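Local coordinates for multi-copper Oxidase CueO (PDB 6EVG), which is a laccase-like multicopper oxidase that oxidises lignin model compounds and lignosulfonate, presumably passing electrons through bound copper to dioxygen as laccases do, at residues K38-T43 with S79-M84; H93-P98 with V119-P124; V235-N240 with E280-L285; F337-A342 with M432-H437. One frame throughout, in Å; residues are numbered along the deposited sequence.

Contact 1. Residues K38-T43 with S79-M84; sequences KLKVQT and SVENGM
Leu39 and Val41 zip their backbones to 79-84 in parallel register. Leu39 N donates to Ser79 O and Leu39 O accepts from Glu81 N at 2.9 Å; Val41 then repeats the pattern, its N reaching Glu81 O at 2.8 Å and its O taking Gly83 N, the last bond more bent at 137°. On the exposed face, Lys40 and Glu81 run side by side in the same direction. Each leaves with CG anti to the backbone N and stays extended beyond it; alongside each other, Lys40 CD lies 4.1 Å from Glu81 CD. Their charged ends, Lys40 NZ and Glu81 OE2, stay 4.3 Å apart, near enough for attraction but beyond a salt bridge. These neighbouring strands, 36-46 and 75-82, are central in a four-stranded mixed sheet of the first cupredoxin-like domain. On the other face the contacts across the pair are apolar: Val41 CG2 meets Val80 CG1, and the bend of Met84 at chi3 (-60°) turns CE to Val41 CG1, 3.8 Å away, while Met84 SD lies 4.0 Å from Thr43 CG2. Asn82 OD1 accepts from Met84 N in an Asx turn, at the point where the strand ends, and Asn82 ND2 bonds to Glu86 O and Ile109 O. Beyond the last direct backbone bond, a water accepts from Thr43 N and donates to Gly83 O. Farther out, Trp92 packs against both Leu39 and Val80.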
loop_
_atom_site.group_PDB
_atom_site.type_symbol
_atom_site.label_atom_id
_atom_site.label_comp_id
_atom_site.label_asym_id
_atom_site.label_seq_id
_atom_site.Cartn_x
_atom_site.Cartn_y
_atom_site.Cartn_z
ATOM N N LYS A 38 2.248 11.256 17.565
ATOM C CA LYS A 38 1.513 12.406 17.057
ATOM C C LYS A 38 1.654 12.545 15.541
ATOM O O LYS A 38 2.777 12.547 15.004
ATOM C CB LYS A 38 2.025 13.664 17.756
ATOM C CG LYS A 38 1.753 13.730 19.240
ATOM C CD LYS A 38 2.287 14.979 19.961
ATOM C CE LYS A 38 2.105 14.826 21.450
ATOM N NZ LYS A 38 2.571 16.057 22.114
ATOM N N LEU A 39 0.499 12.621 14.854
ATOM C CA LEU A 39 0.443 12.676 13.379
ATOM C C LEU A 39 -0.452 13.821 12.971
ATOM O O LEU A 39 -1.648 13.786 13.176
ATOM C CB LEU A 39 -0.142 11.373 12.838
ATOM C CG LEU A 39 0.612 10.098 13.239
ATOM C CD1 LEU A 39 -0.231 8.857 12.860
ATOM C CD2 LEU A 39 1.980 10.032 12.549
ATOM N N LYS A 40 0.094 14.856 12.346
ATOM C CA LYS A 40 -0.646 16.047 11.979
ATOM C C LYS A 40 -0.731 16.117 10.454
ATOM O O LYS A 40 0.288 16.279 9.767
ATOM C CB LYS A 40 -0.003 17.304 12.548
ATOM C CG LYS A 40 -0.815 18.575 12.178
ATOM C CD LYS A 40 -0.175 19.837 12.685
ATOM C CE LYS A 40 -0.900 21.091 12.190
ATOM N NZ LYS A 40 -0.252 22.254 12.857
ATOM N N VAL A 41 -1.948 16.026 9.941
ATOM C CA VAL A 41 -2.201 16.109 8.491
ATOM C C VAL A 41 -2.277 17.588 8.124
ATOM O O VAL A 41 -2.987 18.371 8.792
ATOM C CB VAL A 41 -3.495 15.349 8.126
ATOM C CG1 VAL A 41 -3.680 15.391 6.638
ATOM C CG2 VAL A 41 -3.450 13.914 8.675
ATOM N N GLN A 42 -1.588 17.990 7.059
ATOM C CA GLN A 42 -1.437 19.381 6.745
ATOM C C GLN A 42 -1.147 19.602 5.273
ATOM O O GLN A 42 -0.537 18.757 4.634
ATOM C CB GLN A 42 -0.299 19.993 7.577
ATOM C CG GLN A 42 1.037 19.280 7.336
ATOM C CD GLN A 42 2.069 19.602 8.413
ATOM O OE1 GLN A 42 2.933 20.451 8.186
ATOM N NE2 GLN A 42 2.029 18.917 9.548
ATOM N N THR A 43 -1.568 20.746 4.760
ATOM C CA THR A 43 -1.176 21.162 3.412
ATOM C C THR A 43 0.173 21.850 3.434
ATOM O O THR A 43 0.640 22.329 4.473
ATOM C CB THR A 43 -2.233 22.028 2.723
ATOM O OG1 THR A 43 -2.358 23.219 3.482
ATOM C CG2 THR A 43 -3.569 21.320 2.560
ATOM N N SER A 79 -2.373 9.642 17.794
ATOM C CA SER A 79 -2.985 10.952 17.966
ATOM C C SER A 79 -2.951 11.692 16.659
ATOM O O SER A 79 -1.897 12.255 16.284
ATOM C CB SER A 79 -2.275 11.738 19.041
ATOM O OG SER A 79 -2.857 12.985 19.230
ATOM N N VAL A 80 -4.080 11.737 15.931
ATOM C CA VAL A 80 -4.169 12.310 14.599
ATOM C C VAL A 80 -4.809 13.688 14.695
ATOM O O VAL A 80 -5.918 13.842 15.208
ATOM C CB VAL A 80 -4.977 11.429 13.654
ATOM C CG1 VAL A 80 -4.981 12.015 12.238
ATOM C CG2 VAL A 80 -4.431 9.991 13.640
ATOM N N GLU A 81 -4.161 14.712 14.220
ATOM C CA GLU A 81 -4.719 16.064 14.151
ATOM C C GLU A 81 -4.937 16.448 12.696
ATOM O O GLU A 81 -4.023 16.288 11.870
ATOM C CB GLU A 81 -3.756 17.044 14.775
ATOM C CG GLU A 81 -4.164 18.466 14.717
ATOM C CD GLU A 81 -3.248 19.445 15.436
ATOM O OE1 GLU A 81 -2.345 19.060 16.174
ATOM O OE2 GLU A 81 -3.461 20.653 15.282
ATOM N N ASN A 82 -6.130 16.943 12.386
ATOM C CA ASN A 82 -6.428 17.447 11.057
ATOM C C ASN A 82 -6.167 18.910 10.991
ATOM O O ASN A 82 -6.961 19.726 11.458
ATOM C CB ASN A 82 -7.866 17.133 10.669
ATOM C CG ASN A 82 -8.191 17.590 9.273
ATOM O OD1 ASN A 82 -7.293 18.070 8.550
ATOM N ND2 ASN A 82 -9.426 17.424 8.822
ATOM N N GLY A 83 -4.995 19.301 10.467
ATOM C CA GLY A 83 -4.650 20.660 10.289
ATOM C C GLY A 83 -5.087 21.290 8.981
ATOM O O GLY A 83 -4.644 22.383 8.639
ATOM N N MET A 84 -5.973 20.615 8.234
ATOM C CA MET A 84 -6.502 21.131 6.973
ATOM C C MET A 84 -7.879 21.779 7.151
ATOM O O MET A 84 -8.527 21.632 8.177
ATOM C CB MET A 84 -6.560 20.025 5.939
ATOM C CG MET A 84 -5.238 19.323 5.758
ATOM S SD MET A 84 -5.185 18.175 4.332
ATOM C CE MET A 84 -6.486 17.042 4.760
HETATM O O HOH W 1 -2.851 22.651 6.520
#

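Contact 2. Residues H93-P98 with V119-P124; sequences HGLFVP and VKIQQP
Gly94 to Val97 and Val119 to Pro124 run at 132° to each other; the nearest CA atoms, those of Phe96 and Gln123, are 6.5 Å apart, and no direct backbone-to-backbone hydrogen bond links the two. Side chains and two waters join this loop after strand 91-93 to the end of strand 114-120 and the loop that follows it, in the first cupredoxin-like domain. Both ends of the Gln123 amide grip the loop: NE2 donates to Gly94 O at 2.9 Å, nearly in the amide plane, while OE1 accepts Phe96 N at 2.8 Å from above the carbonyl plane. Gln123 CG stands between the backbone N and the carbonyl carbon (chi1 68°), and the chain runs extended from there to the amide. Gln123 CB lies over one face of the Phe96 ring, 3.8 Å from its centroid, a CH-pi contact; Arg478 adds a cation-pi contact. Leu95 CD1 meets Ile121 CD1 at 3.7 Å, and the Val97 and Val119 side chains cross at about a right angle, CG1 to CG1 3.6 Å. One water donates to Phe96 O and Lys120 O; another donates to Phe96 O and, at 2.8 Å, Gln123 OE1, and accepts from Gln122 N.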
loop_
_atom_site.group_PDB
_atom_site.type_symbol
_atom_site.label_atom_id
_atom_site.label_comp_id
_atom_site.label_asym_id
_atom_site.label_seq_id
_atom_site.Cartn_x
_atom_site.Cartn_y
_atom_site.Cartn_z
ATOM N N HIS A 93 -3.622 0.731 7.188
ATOM C CA HIS A 93 -3.568 -0.268 6.089
ATOM C C HIS A 93 -2.525 -1.334 6.422
ATOM O O HIS A 93 -1.336 -1.139 6.215
ATOM C CB HIS A 93 -3.283 0.494 4.811
ATOM C CG HIS A 93 -3.453 -0.287 3.544
ATOM N ND1 HIS A 93 -3.934 0.342 2.400
ATOM C CD2 HIS A 93 -3.118 -1.562 3.246
ATOM C CE1 HIS A 93 -3.883 -0.555 1.422
ATOM N NE2 HIS A 93 -3.393 -1.707 1.890
ATOM N N GLY A 94 -3.021 -2.456 6.952
ATOM C CA GLY A 94 -2.207 -3.540 7.434
ATOM C C GLY A 94 -2.162 -3.740 8.916
ATOM O O GLY A 94 -1.736 -4.772 9.414
ATOM N N LEU A 95 -2.642 -2.741 9.672
ATOM C CA LEU A 95 -2.706 -2.882 11.121
ATOM C C LEU A 95 -3.914 -3.697 11.509
ATOM O O LEU A 95 -4.961 -3.633 10.841
ATOM C CB LEU A 95 -2.770 -1.475 11.780
ATOM C CG LEU A 95 -2.312 -1.375 13.209
ATOM C CD1 LEU A 95 -0.782 -1.655 13.287
ATOM C CD2 LEU A 95 -2.630 -0.021 13.789
ATOM N N PHE A 96 -3.776 -4.523 12.557
ATOM C CA PHE A 96 -4.925 -5.346 13.007
ATOM C C PHE A 96 -5.630 -4.606 14.145
ATOM O O PHE A 96 -5.134 -4.549 15.279
ATOM C CB PHE A 96 -4.501 -6.704 13.499
ATOM C CG PHE A 96 -4.063 -7.715 12.458
ATOM C CD1 PHE A 96 -3.618 -7.379 11.190
ATOM C CD2 PHE A 96 -4.028 -9.050 12.814
ATOM C CE1 PHE A 96 -3.188 -8.373 10.294
ATOM C CE2 PHE A 96 -3.596 -10.022 11.916
ATOM C CZ PHE A 96 -3.192 -9.670 10.670
ATOM N N VAL A 97 -6.808 -4.065 13.815
ATOM C CA VAL A 97 -7.662 -3.361 14.790
ATOM C C VAL A 97 -9.116 -3.683 14.502
ATOM O O VAL A 97 -9.497 -3.887 13.349
ATOM C CB VAL A 97 -7.449 -1.824 14.772
ATOM C CG1 VAL A 97 -6.090 -1.439 15.307
ATOM C CG2 VAL A 97 -7.728 -1.204 13.405
ATOM N N PRO A 98 -9.953 -3.592 15.530
ATOM C CA PRO A 98 -11.395 -3.555 15.264
ATOM C C PRO A 98 -11.753 -2.278 14.522
ATOM O O PRO A 98 -11.039 -1.283 14.605
ATOM C CB PRO A 98 -12.048 -3.586 16.649
ATOM C CG PRO A 98 -11.006 -3.099 17.550
ATOM C CD PRO A 98 -9.652 -3.412 16.946
ATOM N N VAL A 119 -4.627 1.833 20.444
ATOM C CA VAL A 119 -4.465 0.489 19.840
ATOM C C VAL A 119 -3.536 -0.360 20.645
ATOM O O VAL A 119 -2.450 0.065 21.008
ATOM C CB VAL A 119 -3.946 0.611 18.375
ATOM C CG1 VAL A 119 -3.641 -0.740 17.805
ATOM C CG2 VAL A 119 -4.893 1.461 17.537
ATOM N N LYS A 120 -3.917 -1.610 20.819
ATOM C CA LYS A 120 -3.094 -2.621 21.443
ATOM C C LYS A 120 -2.635 -3.561 20.349
ATOM O O LYS A 120 -3.452 -4.306 19.770
ATOM C CB LYS A 120 -3.899 -3.333 22.527
ATOM C CG LYS A 120 -3.041 -4.289 23.342
ATOM C CD LYS A 120 -3.832 -5.081 24.391
ATOM C CE LYS A 120 -4.301 -4.285 25.531
ATOM N NZ LYS A 120 -4.989 -5.126 26.540
ATOM N N ILE A 121 -1.366 -3.529 20.026
ATOM C CA ILE A 121 -0.819 -4.267 18.865
ATOM C C ILE A 121 -0.644 -5.746 19.183
ATOM O O ILE A 121 -0.003 -6.086 20.167
ATOM C CB ILE A 121 0.523 -3.646 18.465
ATOM C CG1 ILE A 121 0.422 -2.130 18.168
ATOM C CG2 ILE A 121 1.119 -4.412 17.306
ATOM C CD1 ILE A 121 -0.396 -1.737 16.996
ATOM N N GLN A 122 -1.221 -6.598 18.317
ATOM C CA GLN A 122 -0.967 -8.050 18.440
ATOM C C GLN A 122 -1.181 -8.641 17.057
ATOM O O GLN A 122 -2.296 -8.905 16.624
ATOM C CB GLN A 122 -1.864 -8.704 19.486
ATOM C CG GLN A 122 -1.498 -10.164 19.691
ATOM C CD GLN A 122 -2.323 -10.917 20.683
ATOM O OE1 GLN A 122 -2.749 -10.395 21.730
ATOM N NE2 GLN A 122 -2.561 -12.205 20.405
ATOM N N GLN A 123 -0.076 -8.785 16.304
ATOM C CA GLN A 123 -0.147 -9.241 14.922
ATOM C C GLN A 123 1.240 -9.661 14.459
ATOM O O GLN A 123 2.247 -9.252 15.052
ATOM C CB GLN A 123 -0.720 -8.168 13.996
ATOM C CG GLN A 123 0.197 -6.968 13.829
ATOM C CD GLN A 123 -0.500 -5.906 13.029
ATOM O OE1 GLN A 123 -1.206 -5.044 13.567
ATOM N NE2 GLN A 123 -0.370 -5.993 11.698
ATOM N N PRO A 124 1.353 -10.361 13.320
ATOM C CA PRO A 124 2.677 -10.678 12.787
ATOM C C PRO A 124 3.458 -9.462 12.399
ATOM O O PRO A 124 2.922 -8.495 11.870
ATOM C CB PRO A 124 2.350 -11.558 11.574
ATOM C CG PRO A 124 1.009 -12.204 11.868
ATOM C CD PRO A 124 0.264 -11.078 12.613
HETATM O O HOH W 2 -2.427 -5.235 16.105
HETATM O O HOH W 3 -5.632 -4.481 18.026
#

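Contact 3. Residues V235-N240 with E280-L285; sequences VRLSDN and EATDLL
Thr282 to Leu285 form a strand running antiparallel to Val235-Leu237 and the turn that follows it. Just ahead of this strand, Ala281 O receives a water that also donates, at a longer 3.3 Å, to Asp239 OD2; that carboxylate has a stronger partner in Arg241, with which it forms a salt bridge. Thr282 OG1 lies 3.1 Å from Ser238 OG and 3.7 Å from Leu237 CB, while its CG2 touches Leu237 CD2. Asp283 is paired with Ser238 twice. Its N donates to Ser238 OG at 3.0 Å, almost straight at 169°, and its O accepts from Ser238 N. The serine hydroxyl, set between the backbone N and the carbonyl carbon (chi1 57°), thus takes the place a backbone carbonyl would fill in a continuing ladder, just where the chain leaves the sheet in a type I turn from Leu237 to Asn240. Leu284 faces Leu237 in a non-hydrogen-bonded antiparallel pair, and its CD1 packs on Leu237 CD2 at 4.0 Å and on Val235 CB. Leu285 forms the hydrogen-bonded pair with Arg236, its N donating to Arg236 O at 2.9 Å and its O accepting from Arg236 N. On that face, Leu285 CD1 sits 3.7 Å from Arg236 NH2. Arg236 NH1 donates to Asn240 OD1, near the guanidinium plane, and NE is salt-bridged to Asp295. In the middle cupredoxin-like domain, as in other three-domain multicopper oxidases, strand 282-287 lies between 233-237 and 295-303, with Asp283 salt-bridged to Arg300 of the latter and strand 262-264 flanking 233-237 on its far side.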
loop_
_atom_site.group_PDB
_atom_site.type_symbol
_atom_site.label_atom_id
_atom_site.label_comp_id
_atom_site.label_asym_id
_atom_site.label_seq_id
_atom_site.Cartn_x
_atom_site.Cartn_y
_atom_site.Cartn_z
ATOM N N VAL A 235 9.447 -3.961 -11.132
ATOM C CA VAL A 235 10.769 -3.429 -10.850
ATOM C C VAL A 235 11.868 -4.456 -10.971
ATOM O O VAL A 235 11.718 -5.603 -10.535
ATOM C CB VAL A 235 10.851 -2.713 -9.474
ATOM C CG1 VAL A 235 9.821 -1.613 -9.358
ATOM C CG2 VAL A 235 10.753 -3.642 -8.334
ATOM N N ARG A 236 12.988 -4.029 -11.519
ATOM C CA ARG A 236 14.214 -4.838 -11.547
ATOM C C ARG A 236 15.374 -3.920 -11.225
ATOM O O ARG A 236 15.272 -2.698 -11.339
ATOM C CB ARG A 236 14.445 -5.532 -12.925
ATOM C CG ARG A 236 14.736 -4.556 -14.049
ATOM C CD ARG A 236 15.382 -5.254 -15.229
ATOM N NE ARG A 236 15.586 -4.376 -16.347
ATOM C CZ ARG A 236 16.534 -4.484 -17.250
ATOM N NH1 ARG A 236 17.510 -5.359 -17.117
ATOM N NH2 ARG A 236 16.579 -3.597 -18.238
ATOM N N LEU A 237 16.541 -4.546 -10.983
ATOM C CA LEU A 237 17.791 -3.802 -11.029
ATOM C C LEU A 237 18.406 -3.908 -12.424
ATOM O O LEU A 237 18.132 -4.846 -13.175
ATOM C CB LEU A 237 18.776 -4.336 -9.964
ATOM C CG LEU A 237 18.372 -3.935 -8.525
ATOM C CD1 LEU A 237 19.000 -4.595 -7.351
ATOM C CD2 LEU A 237 18.328 -2.460 -8.263
ATOM N N SER A 238 19.144 -2.884 -12.809
ATOM C CA SER A 238 19.645 -2.740 -14.171
ATOM C C SER A 238 20.627 -3.871 -14.547
ATOM O O SER A 238 20.819 -4.083 -15.769
ATOM C CB SER A 238 20.254 -1.378 -14.384
ATOM O OG SER A 238 21.274 -1.115 -13.485
ATOM N N ASP A 239 21.264 -4.520 -13.593
ATOM C CA ASP A 239 22.098 -5.684 -13.858
ATOM C C ASP A 239 21.397 -6.981 -13.517
ATOM O O ASP A 239 22.052 -8.050 -13.450
ATOM C CB ASP A 239 23.438 -5.564 -13.161
ATOM C CG ASP A 239 23.349 -5.556 -11.695
ATOM O OD1 ASP A 239 22.269 -5.742 -11.066
ATOM O OD2 ASP A 239 24.448 -5.300 -11.110
ATOM N N ASN A 240 20.081 -6.959 -13.333
ATOM C CA ASN A 240 19.312 -8.159 -13.122
ATOM C C ASN A 240 19.625 -8.950 -11.906
ATOM O O ASN A 240 19.220 -10.099 -11.790
ATOM C CB ASN A 240 19.299 -9.068 -14.378
ATOM C CG ASN A 240 18.746 -8.344 -15.582
ATOM O OD1 ASN A 240 17.606 -7.833 -15.564
ATOM N ND2 ASN A 240 19.540 -8.305 -16.638
ATOM N N GLU A 280 29.270 -2.807 -7.083
ATOM C CA GLU A 280 28.877 -2.113 -8.319
ATOM C C GLU A 280 27.564 -1.296 -8.169
ATOM O O GLU A 280 26.557 -1.861 -7.582
ATOM C CB GLU A 280 28.678 -3.158 -9.428
ATOM C CG GLU A 280 29.925 -3.986 -9.725
ATOM C CD GLU A 280 31.125 -3.148 -10.245
ATOM O OE1 GLU A 280 30.898 -2.027 -10.766
ATOM O OE2 GLU A 280 32.305 -3.589 -10.149
ATOM N N ALA A 281 27.553 -0.020 -8.691
ATOM C CA ALA A 281 26.335 0.797 -8.744
ATOM C C ALA A 281 25.312 0.176 -9.653
ATOM O O ALA A 281 25.666 -0.526 -10.594
ATOM C CB ALA A 281 26.579 2.202 -9.212
ATOM N N THR A 282 24.018 0.405 -9.344
ATOM C CA THR A 282 22.973 -0.206 -10.128
ATOM C C THR A 282 21.737 0.635 -10.015
ATOM O O THR A 282 21.513 1.286 -8.991
ATOM C CB THR A 282 22.694 -1.661 -9.730
ATOM O OG1 THR A 282 21.740 -2.259 -10.615
ATOM C CG2 THR A 282 22.272 -1.817 -8.329
ATOM N N ASP A 283 20.930 0.617 -11.078
ATOM C CA ASP A 283 19.685 1.412 -11.110
ATOM C C ASP A 283 18.469 0.531 -10.886
ATOM O O ASP A 283 18.391 -0.578 -11.385
ATOM C CB ASP A 283 19.560 2.122 -12.464
ATOM C CG ASP A 283 20.670 3.141 -12.682
ATOM O OD1 ASP A 283 21.080 3.812 -11.758
ATOM O OD2 ASP A 283 21.156 3.240 -13.828
ATOM N N LEU A 284 17.495 1.061 -10.153
ATOM C CA LEU A 284 16.160 0.445 -10.055
ATOM C C LEU A 284 15.322 0.981 -11.184
ATOM O O LEU A 284 15.234 2.200 -11.378
ATOM C CB LEU A 284 15.528 0.796 -8.697
ATOM C CG LEU A 284 14.251 0.058 -8.355
ATOM C CD1 LEU A 284 14.486 -1.415 -8.048
ATOM C CD2 LEU A 284 13.549 0.723 -7.152
ATOM N N LEU A 285 14.748 0.056 -11.956
ATOM C CA LEU A 285 13.982 0.326 -13.153
ATOM C C LEU A 285 12.586 -0.248 -13.041
ATOM O O LEU A 285 12.383 -1.224 -12.296
ATOM C CB LEU A 285 14.615 -0.330 -14.399
ATOM C CG LEU A 285 16.121 0.007 -14.599
ATOM C CD1 LEU A 285 16.627 -0.767 -15.832
ATOM C CD2 LEU A 285 16.346 1.464 -14.830
HETATM O O HOH W 4 25.170 -2.433 -12.474
#

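Contact 4. Residues F337-A342 with M432-H437; sequences FDERMA and MPHPFH. With CU (copper (II) ion), chain B.
Glu339 OE2 is gripped by two donors from segment 432-437. His434 NE2 donates to it at 2.8 Å, with the oxygen lying close to the imidazole plane; seen from the acid, the donor stands above the carboxylate plane, and the two flat groups are turned 62° apart. Glu339 sends CG anti to the carbonyl carbon (chi1 -63°) and runs extended to the carboxylate. Met432 N adds a weak bond at 3.3 Å, and Met432 CG packs on the same oxygen at 3.4 Å. On the other side of the imidazole, His434 ND1 binds the copper ion at 2.0 Å, so the bond at NE2 helps fix the rotation of a metal ligand; the nearby carboxylate would probably also make the ring a more electron-rich donor. Phe337 CB lies over one face of the imidazole. The rings of Phe337 and His434 are nearly parallel, at 11°, but slid apart in opposite directions with centroids 5.0 Å from each other, so each CB sits over the other's ring: Phe337 CB is 3.8 Å from the His434 centroid, and His434 CB is just as far from the phenyl centroid. The far end of the phenyl, CZ, reaches Phe436 CB at 3.9 Å, and Phe337 also touches Cys490. An Asx turn, Arg340 N to Asp338 OD1, shapes the backbone around Glu339 as it leads into helix 341-348. Cys490 and His495 join His434 on the copper, and this two-histidine, one-cysteine ligand set is that of the type 1 copper site of multicopper oxidases.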
loop_
_atom_site.group_PDB
_atom_site.type_symbol
_atom_site.label_atom_id
_atom_site.label_comp_id
_atom_site.label_asym_id
_atom_site.label_seq_id
_atom_site.Cartn_x
_atom_site.Cartn_y
_atom_site.Cartn_z
ATOM N N PHE A 337 -14.939 -6.857 -10.864
ATOM C CA PHE A 337 -14.568 -5.462 -10.983
ATOM C C PHE A 337 -15.216 -4.886 -12.244
ATOM O O PHE A 337 -14.693 -5.006 -13.363
ATOM C CB PHE A 337 -13.027 -5.321 -11.046
ATOM C CG PHE A 337 -12.317 -5.694 -9.775
ATOM C CD1 PHE A 337 -12.015 -6.987 -9.442
ATOM C CD2 PHE A 337 -11.969 -4.729 -8.858
ATOM C CE1 PHE A 337 -11.300 -7.263 -8.280
ATOM C CE2 PHE A 337 -11.297 -5.025 -7.703
ATOM C CZ PHE A 337 -10.985 -6.298 -7.402
ATOM N N ASP A 338 -16.385 -4.282 -12.037
ATOM C CA ASP A 338 -17.211 -3.850 -13.132
ATOM C C ASP A 338 -16.926 -2.388 -13.446
ATOM O O ASP A 338 -17.387 -1.466 -12.739
ATOM C CB ASP A 338 -18.685 -4.070 -12.765
ATOM C CG ASP A 338 -19.600 -3.930 -13.959
ATOM O OD1 ASP A 338 -19.206 -3.444 -15.029
ATOM O OD2 ASP A 338 -20.780 -4.372 -13.807
ATOM N N GLU A 339 -16.205 -2.163 -14.546
ATOM C CA GLU A 339 -15.838 -0.842 -14.998
ATOM C C GLU A 339 -17.015 -0.128 -15.688
ATOM O O GLU A 339 -16.908 1.056 -15.953
ATOM C CB GLU A 339 -14.674 -0.911 -15.978
ATOM C CG GLU A 339 -13.418 -1.473 -15.341
ATOM C CD GLU A 339 -12.279 -1.835 -16.335
ATOM O OE1 GLU A 339 -12.030 -1.016 -17.246
ATOM O OE2 GLU A 339 -11.620 -2.957 -16.154
ATOM N N ARG A 340 -18.113 -0.827 -15.989
ATOM C CA ARG A 340 -19.291 -0.257 -16.642
ATOM C C ARG A 340 -18.901 0.563 -17.861
ATOM O O ARG A 340 -19.347 1.675 -18.070
ATOM C CB ARG A 340 -20.144 0.572 -15.655
ATOM C CG ARG A 340 -20.662 -0.291 -14.495
ATOM C CD ARG A 340 -21.554 0.492 -13.530
ATOM N NE ARG A 340 -22.796 0.957 -14.116
ATOM C CZ ARG A 340 -23.023 2.162 -14.674
ATOM N NH1 ARG A 340 -22.077 3.121 -14.789
ATOM N NH2 ARG A 340 -24.249 2.414 -15.132
ATOM N N MET A 341 -18.016 -0.011 -18.688
ATOM C CA MET A 341 -17.451 0.750 -19.763
ATOM C C MET A 341 -18.477 1.206 -20.758
ATOM O O MET A 341 -18.376 2.316 -21.215
ATOM C CB MET A 341 -16.341 -0.029 -20.464
ATOM C CG MET A 341 -15.546 0.845 -21.427
ATOM S SD MET A 341 -14.017 0.087 -22.003
ATOM C CE MET A 341 -13.067 0.025 -20.490
ATOM N N ALA A 342 -19.434 0.368 -21.125
ATOM C CA ALA A 342 -20.415 0.784 -22.118
ATOM C C ALA A 342 -21.190 1.993 -21.634
ATOM O O ALA A 342 -21.449 2.934 -22.423
ATOM C CB ALA A 342 -21.323 -0.384 -22.466
ATOM N N MET A 432 -9.067 -4.420 -17.717
ATOM C CA MET A 432 -7.730 -4.099 -17.143
ATOM C C MET A 432 -7.579 -4.817 -15.818
ATOM O O MET A 432 -8.584 -5.252 -15.242
ATOM C CB MET A 432 -7.517 -2.602 -16.988
ATOM C CG MET A 432 -8.427 -1.933 -15.942
ATOM S SD MET A 432 -8.136 -0.162 -15.745
ATOM C CE MET A 432 -6.695 -0.072 -14.712
ATOM N N PRO A 433 -6.352 -4.926 -15.301
ATOM C CA PRO A 433 -6.157 -5.489 -13.969
ATOM C C PRO A 433 -6.597 -4.495 -12.876
ATOM O O PRO A 433 -6.599 -3.287 -13.135
ATOM C CB PRO A 433 -4.655 -5.695 -13.897
ATOM C CG PRO A 433 -4.051 -5.207 -15.131
ATOM C CD PRO A 433 -5.081 -4.572 -15.947
ATOM N N HIS A 434 -6.949 -5.043 -11.718
ATOM C CA HIS A 434 -7.366 -4.187 -10.579
ATOM C C HIS A 434 -6.743 -4.689 -9.314
ATOM O O HIS A 434 -6.796 -5.884 -9.024
ATOM C CB HIS A 434 -8.900 -4.191 -10.396
ATOM C CG HIS A 434 -9.660 -3.642 -11.566
ATOM N ND1 HIS A 434 -10.132 -2.340 -11.633
ATOM C CD2 HIS A 434 -10.019 -4.237 -12.745
ATOM C CE1 HIS A 434 -10.725 -2.169 -12.793
ATOM N NE2 HIS A 434 -10.658 -3.285 -13.492
ATOM N N PRO A 435 -6.170 -3.784 -8.482
ATOM C CA PRO A 435 -5.676 -4.204 -7.137
ATOM C C PRO A 435 -6.829 -4.261 -6.130
ATOM O O PRO A 435 -7.415 -3.293 -5.770
ATOM C CB PRO A 435 -4.680 -3.105 -6.832
ATOM C CG PRO A 435 -5.205 -1.882 -7.531
ATOM C CD PRO A 435 -5.874 -2.399 -8.806
ATOM N N PHE A 436 -7.094 -5.448 -5.630
ATOM C CA PHE A 436 -8.073 -5.680 -4.578
ATOM C C PHE A 436 -7.476 -5.366 -3.216
ATOM O O PHE A 436 -6.417 -5.890 -2.904
ATOM C CB PHE A 436 -8.462 -7.156 -4.611
ATOM C CG PHE A 436 -9.365 -7.593 -3.498
ATOM C CD1 PHE A 436 -10.729 -7.345 -3.569
ATOM C CD2 PHE A 436 -8.908 -8.283 -2.407
ATOM C CE1 PHE A 436 -11.558 -7.795 -2.549
ATOM C CE2 PHE A 436 -9.711 -8.715 -1.408
ATOM C CZ PHE A 436 -11.080 -8.437 -1.465
ATOM N N HIS A 437 -8.204 -4.623 -2.369
ATOM C CA HIS A 437 -7.812 -4.452 -0.973
ATOM C C HIS A 437 -9.027 -4.652 -0.088
ATOM O O HIS A 437 -10.116 -4.145 -0.380
ATOM C CB HIS A 437 -7.187 -3.044 -0.719
ATOM C CG HIS A 437 -6.916 -2.716 0.731
ATOM N ND1 HIS A 437 -6.204 -3.580 1.563
ATOM C CD2 HIS A 437 -7.213 -1.629 1.487
ATOM C CE1 HIS A 437 -6.131 -3.014 2.783
ATOM N NE2 HIS A 437 -6.709 -1.838 2.752
HETATM CU CU CU B . -9.977 -0.743 -10.456
#

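In the fold
The four contacts follow one another along the chain, each closing before the next opens. Contacts 1 and 2 share a sheet of the first cupredoxin-like domain, where strands 75-82 and 114-120 are neighbours, with centres 21 Å apart. Contact 3 belongs to a separate sheet in the middle part of the chain, about 34 Å from contact 2 between centres and on the opposite side of the chain's centre. Contact 4 lies at the copper site of the C-terminal part. It nevertheless touches contact 2: His93 NE2 comes within 3.2 Å of His437 CE1, the rings stacked. First and last domains thus meet through histidines, consistent with the interdomain trinuclear copper site of this family.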